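Local coordinates for protein VIN1 (Oscarella pearsei, PDB 6BFI) that binds actin filaments and may play a role in cell-cell adhesion, as a sponge member of the vinculin/alpha-catenin family, at residues E68-K71 and A72-P76; C125-R128 and S129-K133. One frame throughout, in Å; residues are numbered along the deposited sequence.

Interaction 1: residues E68-K71 and A72-P76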
ATOM      1  N   GLU A  68      26.517 -24.807 -18.107  1.00142.19           N
ATOM      2  CA  GLU A  68      26.833 -26.103 -17.517  1.00146.35           C
ATOM      3  C   GLU A  68      26.250 -26.273 -16.122  1.00139.23           C
ATOM      4  O   GLU A  68      26.165 -27.405 -15.636  1.00137.71           O
ATOM      5  CB  GLU A  68      28.348 -26.305 -17.476  1.00155.06           C
ATOM      6  CG  GLU A  68      29.001 -26.370 -18.847  1.00163.09           C
ATOM      7  CD  GLU A  68      28.675 -27.648 -19.593  1.00166.80           C
ATOM      8  OE1 GLU A  68      28.278 -28.637 -18.940  1.00165.54           O
ATOM      9  OE2 GLU A  68      28.817 -27.667 -20.834  1.00170.31           O
ATOM     10  N   ASP A  69      25.854 -25.181 -15.463  1.00124.63           N
ATOM     11  CA  ASP A  69      25.242 -25.300 -14.145  1.00115.20           C
ATOM     12  C   ASP A  69      23.901 -26.020 -14.224  1.00106.04           C
ATOM     13  O   ASP A  69      23.606 -26.894 -13.401  1.00105.26           O
ATOM     14  CB  ASP A  69      25.077 -23.915 -13.523  1.00114.50           C
ATOM     15  CG  ASP A  69      26.359 -23.108 -13.555  1.00114.60           C
ATOM     16  OD1 ASP A  69      27.432 -23.682 -13.267  1.00114.18           O
ATOM     17  OD2 ASP A  69      26.298 -21.902 -13.878  1.00114.40           O
ATOM     18  N   PHE A  70      23.082 -25.665 -15.215  1.00 99.83           N
ATOM     19  CA  PHE A  70      21.806 -26.342 -15.422  1.00 93.94           C
ATOM     20  C   PHE A  70      22.018 -27.816 -15.755  1.00 93.46           C
ATOM     21  O   PHE A  70      21.409 -28.702 -15.139  1.00 83.55           O
ATOM     22  CB  PHE A  70      21.039 -25.622 -16.535  1.00 85.42           C
ATOM     23  CG  PHE A  70      19.727 -26.254 -16.891  1.00 82.89           C
ATOM     24  CD1 PHE A  70      18.691 -26.297 -15.976  1.00 79.22           C
ATOM     25  CD2 PHE A  70      19.521 -26.771 -18.159  1.00 88.52           C
ATOM     26  CE1 PHE A  70      17.479 -26.868 -16.312  1.00 77.17           C
ATOM     27  CE2 PHE A  70      18.311 -27.343 -18.499  1.00 87.38           C
ATOM     28  CZ  PHE A  70      17.288 -27.389 -17.573  1.00 78.80           C
ATOM     29  N   LYS A  71      22.905 -28.094 -16.717  1.00 95.17           N
ATOM     30  CA  LYS A  71      23.178 -29.472 -17.112  1.00 90.86           C
ATOM     31  C   LYS A  71      23.756 -30.290 -15.965  1.00 90.96           C
ATOM     32  O   LYS A  71      23.604 -31.516 -15.942  1.00 90.24           O
ATOM     33  CB  LYS A  71      24.134 -29.492 -18.305  1.00 96.65           C
ATOM     34  CG  LYS A  71      23.634 -28.731 -19.516  1.00 97.00           C
ATOM     35  CD  LYS A  71      24.734 -28.569 -20.547  1.00101.31           C
ATOM     36  CE  LYS A  71      24.242 -27.797 -21.757  1.00102.70           C
ATOM     37  NZ  LYS A  71      25.342 -27.512 -22.718  1.00111.87           N
ATOM     38  N   ALA A  72      24.419 -29.635 -15.010  1.00 93.56           N
ATOM     39  CA  ALA A  72      24.969 -30.349 -13.863  1.00 96.96           C
ATOM     40  C   ALA A  72      23.933 -30.570 -12.768  1.00 98.52           C
ATOM     41  O   ALA A  72      23.967 -31.603 -12.092  1.00 98.64           O
ATOM     42  CB  ALA A  72      26.169 -29.588 -13.297  1.00 99.12           C
ATOM     43  N   GLU A  73      23.007 -29.626 -12.585  1.00100.86           N
ATOM     44  CA  GLU A  73      22.006 -29.730 -11.531  1.00 97.34           C
ATOM     45  C   GLU A  73      20.784 -30.543 -11.936  1.00 91.12           C
ATOM     46  O   GLU A  73      19.997 -30.921 -11.062  1.00 91.05           O
ATOM     47  CB  GLU A  73      21.558 -28.331 -11.092  1.00101.92           C
ATOM     48  CG  GLU A  73      22.651 -27.497 -10.444  1.00110.33           C
ATOM     49  CD  GLU A  73      22.249 -26.044 -10.276  1.00115.98           C
ATOM     50  OE1 GLU A  73      21.098 -25.703 -10.622  1.00116.43           O
ATOM     51  OE2 GLU A  73      23.085 -25.244  -9.805  1.00119.90           O
ATOM     52  N   LEU A  74      20.605 -30.825 -13.231  1.00 90.41           N
ATOM     53  CA  LEU A  74      19.396 -31.530 -13.662  1.00 91.23           C
ATOM     54  C   LEU A  74      19.376 -33.004 -13.251  1.00 93.04           C
ATOM     55  O   LEU A  74      18.360 -33.447 -12.679  1.00 92.54           O
ATOM     56  CB  LEU A  74      19.221 -31.356 -15.175  1.00 92.24           C
ATOM     57  CG  LEU A  74      17.971 -31.922 -15.845  1.00 88.42           C
ATOM     58  CD1 LEU A  74      16.726 -31.234 -15.317  1.00 82.26           C
ATOM     59  CD2 LEU A  74      18.076 -31.767 -17.358  1.00 92.06           C
ATOM     60  N   PRO A  75      20.412 -33.810 -13.507  1.00 96.85           N
ATOM     61  CA  PRO A  75      20.302 -35.268 -13.275  1.00 94.92           C
ATOM     62  C   PRO A  75      19.951 -35.628 -11.838  1.00 92.70           C
ATOM     63  O   PRO A  75      19.077 -36.485 -11.630  1.00 93.61           O
ATOM     64  CB  PRO A  75      21.692 -35.795 -13.668  1.00 97.68           C
ATOM     65  CG  PRO A  75      22.172 -34.823 -14.671  1.00100.09           C
ATOM     66  CD  PRO A  75      21.671 -33.482 -14.207  1.00 99.32           C
ATOM     67  N   PRO A  76      20.597 -35.037 -10.816  1.00 92.50           N
ATOM     68  CA  PRO A  76      20.237 -35.438  -9.441  1.00 91.56           C
ATOM     69  C   PRO A  76      18.769 -35.228  -9.112  1.00 87.05           C
ATOM     70  O   PRO A  76      18.140 -36.104  -8.501  1.00 89.93           O
ATOM     71  CB  PRO A  76      21.148 -34.560  -8.571  1.00 92.61           C
ATOM     72  CG  PRO A  76      22.306 -34.264  -9.437  1.00 94.26           C
ATOM     73  CD  PRO A  76      21.719 -34.078 -10.798  1.00 94.23           C
TER

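Interaction 2: residues C125-R128 and S129-K133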
ATOM      1  N   CYS A 125      15.585 -25.753 -11.019  1.00 67.19           N
ATOM      2  CA  CYS A 125      16.889 -25.577 -11.657  1.00 77.77           C
ATOM      3  C   CYS A 125      16.748 -24.831 -12.981  1.00 79.94           C
ATOM      4  O   CYS A 125      17.590 -23.989 -13.324  1.00 74.17           O
ATOM      5  CB  CYS A 125      17.591 -26.924 -11.843  1.00 83.65           C
ATOM      6  SG  CYS A 125      16.646 -28.217 -12.672  1.00 90.94           S
ATOM      7  N   ALA A 126      15.669 -25.101 -13.721  1.00 78.23           N
ATOM      8  CA  ALA A 126      15.380 -24.329 -14.925  1.00 74.54           C
ATOM      9  C   ALA A 126      15.097 -22.869 -14.586  1.00 74.40           C
ATOM     10  O   ALA A 126      15.635 -21.954 -15.225  1.00 75.92           O
ATOM     11  CB  ALA A 126      14.196 -24.951 -15.671  1.00 72.22           C
ATOM     12  N   ASP A 127      14.250 -22.631 -13.577  1.00 70.94           N
ATOM     13  CA  ASP A 127      13.952 -21.257 -13.178  1.00 69.05           C
ATOM     14  C   ASP A 127      15.217 -20.515 -12.757  1.00 71.21           C
ATOM     15  O   ASP A 127      15.388 -19.331 -13.073  1.00 72.83           O
ATOM     16  CB  ASP A 127      12.923 -21.249 -12.045  1.00 66.13           C
ATOM     17  CG  ASP A 127      12.458 -19.846 -11.690  1.00 78.96           C
ATOM     18  OD1 ASP A 127      11.472 -19.378 -12.297  1.00 77.41           O
ATOM     19  OD2 ASP A 127      13.076 -19.211 -10.807  1.00 66.70           O
ATOM     20  N   ARG A 128      16.119 -21.200 -12.049  1.00 74.32           N
ATOM     21  CA  ARG A 128      17.383 -20.586 -11.663  1.00 76.74           C
ATOM     22  C   ARG A 128      18.243 -20.282 -12.881  1.00 77.24           C
ATOM     23  O   ARG A 128      18.942 -19.263 -12.911  1.00 79.55           O
ATOM     24  CB  ARG A 128      18.138 -21.493 -10.692  1.00 78.14           C
ATOM     25  CG  ARG A 128      17.658 -21.411  -9.255  1.00 83.75           C
ATOM     26  CD  ARG A 128      18.488 -22.307  -8.356  1.00 90.50           C
ATOM     27  NE  ARG A 128      18.325 -23.717  -8.698  1.00 95.15           N
ATOM     28  CZ  ARG A 128      19.042 -24.701  -8.171  1.00 98.73           C
ATOM     29  NH1 ARG A 128      19.983 -24.431  -7.275  1.00100.16           N
ATOM     30  NH2 ARG A 128      18.823 -25.956  -8.541  1.00 99.69           N
ATOM     31  N   SER A 129      18.210 -21.156 -13.890  1.00 77.77           N
ATOM     32  CA  SER A 129      18.917 -20.869 -15.135  1.00 81.12           C
ATOM     33  C   SER A 129      18.400 -19.582 -15.768  1.00 81.98           C
ATOM     34  O   SER A 129      19.182 -18.688 -16.127  1.00 84.92           O
ATOM     35  CB  SER A 129      18.773 -22.050 -16.098  1.00 81.47           C
ATOM     36  OG  SER A 129      19.480 -21.824 -17.305  1.00 98.79           O
ATOM     37  N   GLU A 130      17.074 -19.463 -15.893  1.00 79.65           N
ATOM     38  CA  GLU A 130      16.490 -18.263 -16.489  1.00 85.86           C
ATOM     39  C   GLU A 130      16.875 -17.014 -15.704  1.00 85.99           C
ATOM     40  O   GLU A 130      17.307 -16.009 -16.285  1.00 84.08           O
ATOM     41  CB  GLU A 130      14.969 -18.400 -16.565  1.00 84.91           C
ATOM     42  CG  GLU A 130      14.479 -19.667 -17.252  1.00 87.88           C
ATOM     43  CD  GLU A 130      14.781 -19.695 -18.740  1.00 98.66           C
ATOM     44  OE1 GLU A 130      15.041 -18.622 -19.327  1.00102.42           O
ATOM     45  OE2 GLU A 130      14.755 -20.798 -19.326  1.00104.23           O
ATOM     46  N   VAL A 131      16.736 -17.063 -14.377  1.00 66.51           N
ATOM     47  CA  VAL A 131      17.046 -15.891 -13.561  1.00 62.95           C
ATOM     48  C   VAL A 131      18.521 -15.529 -13.682  1.00 66.82           C
ATOM     49  O   VAL A 131      18.882 -14.345 -13.717  1.00 69.53           O
ATOM     50  CB  VAL A 131      16.632 -16.129 -12.097  1.00 59.89           C
ATOM     51  CG1 VAL A 131      17.104 -14.984 -11.215  1.00 56.72           C
ATOM     52  CG2 VAL A 131      15.122 -16.280 -11.999  1.00 56.06           C
ATOM     53  N   ARG A 132      19.398 -16.534 -13.765  1.00 72.14           N
ATOM     54  CA  ARG A 132      20.817 -16.250 -13.965  1.00 73.71           C
ATOM     55  C   ARG A 132      21.056 -15.527 -15.286  1.00 73.95           C
ATOM     56  O   ARG A 132      21.861 -14.590 -15.353  1.00 73.10           O
ATOM     57  CB  ARG A 132      21.636 -17.540 -13.907  1.00 71.46           C
ATOM     58  CG  ARG A 132      21.889 -18.062 -12.501  1.00 72.65           C
ATOM     59  CD  ARG A 132      23.031 -19.068 -12.488  1.00 79.54           C
ATOM     60  NE  ARG A 132      22.821 -20.150 -13.446  1.00 83.33           N
ATOM     61  CZ  ARG A 132      22.295 -21.332 -13.138  1.00 84.08           C
ATOM     62  NH1 ARG A 132      21.924 -21.592 -11.892  1.00 82.84           N
ATOM     63  NH2 ARG A 132      22.139 -22.255 -14.077  1.00 83.86           N
ATOM     64  N   LYS A 133      20.359 -15.944 -16.349  1.00 75.02           N
ATOM     65  CA  LYS A 133      20.488 -15.252 -17.630  1.00 79.14           C
ATOM     66  C   LYS A 133      20.037 -13.797 -17.523  1.00 75.48           C
ATOM     67  O   LYS A 133      20.766 -12.871 -17.916  1.00 80.29           O
ATOM     68  CB  LYS A 133      19.684 -15.989 -18.701  1.00 87.05           C
ATOM     69  CG  LYS A 133      19.674 -15.297 -20.051  1.00 95.10           C
ATOM     70  CD  LYS A 133      18.437 -15.675 -20.848  1.00101.56           C
ATOM     71  CE  LYS A 133      17.167 -15.193 -20.156  1.00101.38           C
ATOM     72  NZ  LYS A 133      17.150 -13.711 -19.989  1.00 98.10           N
TER

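Interaction 1: residues E68-K71 and A72-P76
Phe-70 and Leu-74, one turn apart, hold the buried side of the first turns of helix 68-97. Their side chains meet loosely: CD2 of Leu-74 lies 4.5 Å from CZ of Phe-70, obliquely to the ring. Both chains leave the backbone the same way, CG anti to N (chi1 178° in Phe-70, -176° in Leu-74), and both run on to the neighbouring helix 102-145, the ring against Cys-125 and Ala-126, the leucine against Leu-122. The backbone bonds are those of a helix just starting. Ala-72 N donates to Glu-68 O at 2.9 Å, and Glu-73 N to Asp-69 O at the same length. Leu-74 N reaches Phe-70 O only weakly. At Pro-75 the series breaks: with no N-H to give, the proline sets its CD 3.3 Å from Lys-71 O, and the helix kinks at Pro-75 and Pro-76. The charged side chains look beyond this turn for their partners. Glu-73 lays its CG 3.2 Å from Asp-69 O and then extends, its carboxylate passing on to a salt bridge from OE1 to Arg-128 of helix 102-145. Asp-69 OD1 stands 5.8 Å from Glu-73 OE2, a like-charge pair that Arg-128, on Glu-73, and Arg-132, in a long weak ion pair with Asp-69, probably ease. A glutamine in place of Glu-73 would probably leave Arg-128 without its charged mate and weaken the tie between the two helices. Lys-71 NZ makes a long ion pair, 4.0 Å, with Glu-68 OE2 and a weak hydrogen bond to the backbone of Ser-65. The arrangement is that of a helix N-terminal turn with a proline pair soon after it, in the antiparallel helical bundles of which vinculin-family proteins are built.

Interaction 2: residues C125-R128 and S129-K133
Mid-helix turns of helix 102-145, in a vinculin-family helical bundle, bring residues 125-128 against 129-133 through regular i to i+4 bonding. Four amides donate in turn: Ser-129 N to Cys-125 O, Glu-130 N to Ala-126 O, Val-131 N to Asp-127 O and Arg-132 N to Arg-128 O, the last at 2.9 Å. The bond from Glu-130 is among the straightest, with an N-H...O angle of 165°. Arg-132 bends at chi3 (-54°), which folds its guanidinium back over the preceding turn; Arg-128 O lies 3.8 Å above one face, offset toward the rim, beside Ser-129 CA. Arg-132 NH1 comes 4.0 Å from Arg-128 CB. On another side Val-131 CG2 sits 3.2 Å from Asp-127 O and 3.8 Å from Asp-127 OD2, while the carboxylate's OD1 is taken by a salt bridge to Arg-178 of helix 154-178. Ser-129 OG is hydrogen-bonded to Asp-67 OD2. The two arginines, Arg-128 NE and Arg-132 NH1 5.3 Å apart, probably make a concentration of positive charge that the salt bridge from Glu-73 to Arg-128, and the long, weak ion pairs of Asp-67 and Asp-69 with Arg-132, would help to offset.

Interactions 1 and 2 come in series along the chain, on helices 68-97 and 102-145, which follow one another, and their centres lie 11 Å apart on the same side of the chain's centre. They touch directly. A salt bridge joins Glu-73 OE1 to Arg-128 NH2 at 3.1 Å, the Phe-70 ring packs on Ala-126, with CE1 3.6 Å from Ala-126 CA, and Asp-69 CB packs 3.4 Å from Arg-132 NH2. The start of one helix is thus fastened to the middle of the next by an apolar patch beside one salt bridge and weaker acid-arginine pairing. Together they join two neighbouring helices of one bundle within this largely helical actin-binding protein.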